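Local coordinates for pyocyanin demethylase (Mycobacterium fortuitum subsp. fortuitum DSM 46621 = ATCC 6841, PDB 5K21), which removes the N-methyl group of the phenazine pyocyanin by a tautomerizing demethylation, an activity that inhibits Pseudomonas aeruginosa biofilms, at residues V53-F61 against T72-D81. Sequence-based numbering, arbitrary orientation.
With 6QF (phenazin-1-ol), chain F.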
loop_
_atom_site.group_PDB
_atom_site.type_symbol
_atom_site.label_atom_id
_atom_site.label_comp_id
_atom_site.label_asym_id
_atom_site.label_seq_id
_atom_site.Cartn_x
_atom_site.Cartn_y
_atom_site.Cartn_z
ATOM N N VAL B 53 13.983 -0.280 -20.240
ATOM C CA VAL B 53 14.259 -1.471 -19.446
ATOM C C VAL B 53 13.074 -1.907 -18.607
ATOM O O VAL B 53 13.125 -2.992 -18.014
ATOM C CB VAL B 53 15.501 -1.276 -18.551
ATOM C CG1 VAL B 53 16.723 -0.977 -19.432
ATOM C CG2 VAL B 53 15.263 -0.186 -17.502
ATOM N N GLY B 54 12.009 -1.119 -18.548
ATOM C CA GLY B 54 10.850 -1.504 -17.769
ATOM C C GLY B 54 9.924 -0.318 -17.551
ATOM O O GLY B 54 9.949 0.662 -18.297
ATOM N N TYR B 55 9.097 -0.452 -16.530
ATOM C CA TYR B 55 8.079 0.550 -16.243
ATOM C C TYR B 55 7.746 0.453 -14.767
ATOM O O TYR B 55 8.179 -0.473 -14.072
ATOM C CB TYR B 55 6.843 0.347 -17.120
ATOM C CG TYR B 55 6.274 -1.045 -17.039
ATOM C CD1 TYR B 55 5.324 -1.368 -16.088
ATOM C CD2 TYR B 55 6.696 -2.038 -17.920
ATOM C CE1 TYR B 55 4.805 -2.632 -16.010
ATOM C CE2 TYR B 55 6.187 -3.312 -17.847
ATOM C CZ TYR B 55 5.236 -3.602 -16.887
ATOM O OH TYR B 55 4.723 -4.871 -16.795
ATOM N N ASP B 56 6.967 1.417 -14.283
ATOM C CA ASP B 56 6.566 1.353 -12.895
ATOM C C ASP B 56 5.160 1.914 -12.754
ATOM O O ASP B 56 4.554 2.430 -13.709
ATOM C CB ASP B 56 7.576 2.059 -11.957
ATOM C CG ASP B 56 7.605 3.581 -12.113
ATOM O OD1 ASP B 56 6.554 4.206 -12.415
ATOM O OD2 ASP B 56 8.704 4.156 -11.922
ATOM N N GLY B 57 4.636 1.701 -11.563
ATOM C CA GLY B 57 3.332 2.204 -11.184
ATOM C C GLY B 57 3.320 2.442 -9.696
ATOM O O GLY B 57 3.960 1.716 -8.935
ATOM N N GLY B 58 2.598 3.476 -9.278
ATOM C CA GLY B 58 2.616 3.819 -7.875
ATOM C C GLY B 58 1.514 4.784 -7.513
ATOM O O GLY B 58 0.766 5.275 -8.370
ATOM N N ALA B 59 1.455 5.061 -6.212
ATOM C CA ALA B 59 0.453 5.945 -5.645
ATOM C C ALA B 59 1.082 6.692 -4.484
ATOM O O ALA B 59 1.866 6.115 -3.722
ATOM C CB ALA B 59 -0.775 5.145 -5.186
ATOM N N CYS B 60 0.771 7.982 -4.393
ATOM C CA CYS B 60 1.194 8.831 -3.287
ATOM C C CYS B 60 -0.038 9.424 -2.633
ATOM O O CYS B 60 -0.960 9.862 -3.325
ATOM C CB CYS B 60 2.116 9.953 -3.758
ATOM S SG CYS B 60 3.752 9.371 -4.296
ATOM N N PHE B 61 -0.052 9.396 -1.304
ATOM C CA PHE B 61 -1.132 9.943 -0.487
ATOM C C PHE B 61 -0.575 11.084 0.348
ATOM O O PHE B 61 0.407 10.892 1.070
ATOM C CB PHE B 61 -1.709 8.865 0.429
ATOM C CG PHE B 61 -2.053 7.591 -0.279
ATOM C CD1 PHE B 61 -1.107 6.594 -0.452
ATOM C CD2 PHE B 61 -3.317 7.395 -0.784
ATOM C CE1 PHE B 61 -1.430 5.414 -1.146
ATOM C CE2 PHE B 61 -3.650 6.231 -1.464
ATOM C CZ PHE B 61 -2.706 5.233 -1.633
ATOM N N THR B 72 4.041 13.045 1.876
ATOM C CA THR B 72 3.334 11.990 1.166
ATOM C C THR B 72 3.817 10.636 1.635
ATOM O O THR B 72 5.020 10.424 1.863
ATOM C CB THR B 72 3.512 11.992 -0.375
ATOM O OG1 THR B 72 4.901 11.990 -0.714
ATOM C CG2 THR B 72 2.794 13.154 -1.027
ATOM N N TYR B 73 2.857 9.729 1.749
ATOM C CA TYR B 73 3.108 8.304 1.804
ATOM C C TYR B 73 3.031 7.775 0.377
ATOM O O TYR B 73 1.992 7.917 -0.278
ATOM C CB TYR B 73 2.090 7.625 2.716
ATOM C CG TYR B 73 2.025 6.139 2.529
ATOM C CD1 TYR B 73 3.177 5.372 2.572
ATOM C CD2 TYR B 73 0.815 5.496 2.318
ATOM C CE1 TYR B 73 3.132 4.009 2.386
ATOM C CE2 TYR B 73 0.761 4.123 2.138
ATOM C CZ TYR B 73 1.924 3.390 2.182
ATOM O OH TYR B 73 1.894 2.024 2.008
ATOM N N CYS B 74 4.139 7.225 -0.123
ATOM C CA CYS B 74 4.210 6.736 -1.496
ATOM C C CYS B 74 4.547 5.255 -1.523
ATOM O O CYS B 74 5.340 4.758 -0.704
ATOM C CB CYS B 74 5.256 7.476 -2.314
ATOM S SG CYS B 74 4.910 9.199 -2.562
ATOM N N GLU B 75 3.911 4.567 -2.460
ATOM C CA GLU B 75 4.165 3.171 -2.776
ATOM C C GLU B 75 4.488 3.074 -4.258
ATOM O O GLU B 75 3.797 3.672 -5.091
ATOM C CB GLU B 75 2.948 2.282 -2.468
ATOM C CG GLU B 75 2.742 1.901 -1.017
ATOM C CD GLU B 75 3.614 0.719 -0.580
ATOM O OE1 GLU B 75 4.456 0.241 -1.384
ATOM O OE2 GLU B 75 3.431 0.249 0.563
ATOM N N LEU B 76 5.518 2.291 -4.579
ATOM C CA LEU B 76 6.025 2.187 -5.934
ATOM C C LEU B 76 6.334 0.733 -6.241
ATOM O O LEU B 76 6.901 0.030 -5.403
ATOM C CB LEU B 76 7.306 3.031 -6.095
ATOM C CG LEU B 76 8.000 3.049 -7.456
ATOM C CD1 LEU B 76 7.124 3.794 -8.465
ATOM C CD2 LEU B 76 9.356 3.722 -7.317
ATOM N N THR B 77 5.976 0.304 -7.448
ATOM C CA THR B 77 6.397 -0.978 -7.990
ATOM C C THR B 77 7.119 -0.749 -9.299
ATOM O O THR B 77 6.567 -0.151 -10.228
ATOM C CB THR B 77 5.231 -1.930 -8.224
ATOM O OG1 THR B 77 4.581 -2.191 -6.989
ATOM C CG2 THR B 77 5.721 -3.261 -8.835
ATOM N N ILE B 78 8.334 -1.270 -9.373
ATOM C CA ILE B 78 9.163 -1.245 -10.568
ATOM C C ILE B 78 9.108 -2.617 -11.203
ATOM O O ILE B 78 9.229 -3.629 -10.501
ATOM C CB ILE B 78 10.605 -0.858 -10.200
ATOM C CG1 ILE B 78 10.658 0.633 -9.883
ATOM C CG2 ILE B 78 11.597 -1.290 -11.308
ATOM C CD1 ILE B 78 11.941 1.070 -9.167
ATOM N N HIS B 79 8.869 -2.658 -12.513
ATOM C CA HIS B 79 8.890 -3.896 -13.280
ATOM C C HIS B 79 10.076 -3.874 -14.233
ATOM O O HIS B 79 10.129 -3.034 -15.140
ATOM C CB HIS B 79 7.578 -4.078 -14.051
ATOM C CG HIS B 79 7.508 -5.339 -14.859
ATOM N ND1 HIS B 79 8.250 -5.534 -16.008
ATOM C CD2 HIS B 79 6.776 -6.468 -14.690
ATOM C CE1 HIS B 79 7.990 -6.734 -16.503
ATOM N NE2 HIS B 79 7.093 -7.319 -15.727
ATOM N N LEU B 80 11.022 -4.787 -14.022
ATOM C CA LEU B 80 12.120 -5.040 -14.944
ATOM C C LEU B 80 11.991 -6.462 -15.476
ATOM O O LEU B 80 11.213 -7.268 -14.961
ATOM C CB LEU B 80 13.473 -4.850 -14.246
ATOM C CG LEU B 80 13.636 -3.518 -13.522
ATOM C CD1 LEU B 80 14.881 -3.524 -12.674
ATOM C CD2 LEU B 80 13.642 -2.381 -14.536
ATOM N N ASP B 81 12.740 -6.774 -16.536
ATOM C CA ASP B 81 12.699 -8.137 -17.068
ATOM C C ASP B 81 13.131 -9.134 -16.006
ATOM O O ASP B 81 12.555 -10.218 -15.889
ATOM C CB ASP B 81 13.586 -8.264 -18.310
ATOM C CG ASP B 81 13.055 -7.490 -19.509
ATOM O OD1 ASP B 81 12.051 -6.760 -19.391
ATOM O OD2 ASP B 81 13.682 -7.592 -20.584
HETATM C C4 6QF F . 4.951 10.993 -8.131
HETATM C C5 6QF F . 3.829 11.947 -8.263
HETATM C C6 6QF F . 3.381 12.393 -9.469
HETATM C C10 6QF F . 7.049 9.213 -8.130
HETATM C C13 6QF F . 8.603 7.813 -6.846
HETATM C C15 6QF F . 6.997 9.128 -5.671
HETATM C C1 6QF F . 3.999 11.926 -10.675
HETATM C C2 6QF F . 5.019 11.056 -10.613
HETATM C C3 6QF F . 5.559 10.534 -9.361
HETATM N N7 6QF F . 6.591 9.662 -9.330
HETATM N N8 6QF F . 5.410 10.553 -6.928
HETATM C C9 6QF F . 6.449 9.661 -6.906
HETATM C C11 6QF F . 8.148 8.267 -8.018
HETATM C C14 6QF F . 8.010 8.258 -5.630
HETATM O O19 6QF F . 3.269 12.369 -7.113
HETATM O O HOH W 1 14.785 -5.024 -17.920
HETATM O O HOH W 2 10.525 -4.999 -18.385
#
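C60 and C74 face each other at a non-hydrogen-bonded pair of the antiparallel hairpin and close a cross-strand disulfide, C60 SG to C74 SG 2.1 Å, with a chi3 of 113°. Both sulfurs meet the bound phenazin-1-ol inside the barrel: C60 SG is 3.3 Å from ring nitrogen N8, C74 SG 3.7 Å from C15. Along the same inner face L76, paired with G58, turns CD1 to within 3.7 Å of D56 CG, while its CD2 is 4.2 Å from C13 of the ligand. E75 O lies 3.0 Å from G58 CA, in the space a CB would need. Eight backbone hydrogen bonds, paired at Y55–H79, G57–T77, A59–E75 and F61–Y73, join the strands. On the outer face the partly exposed Y55 and H79 rings form an offset stack, planes 9° apart; Y55 chi1 of 54° swings the phenol across the neighbouring strand and puts OH over the imidazole centre, while H79 CB sits over the phenol face. F61 and Y73 run side by side with little ring overlap, F61 CD1 to Y73 CD2 3.5 Å. Farther out, Y128 hydrogen-bonds D56 OD2 and Y73 OH donates to E75 OE2. The hairpin is thus two-sided: its inner face offers sulfur and aliphatic carbon to the flat phenazine beside the buried D56 carboxylate, and its outer face reaches R88 of the second subunit through a salt bridge from E75 OE1 and a hydrogen bond with T77 OG1.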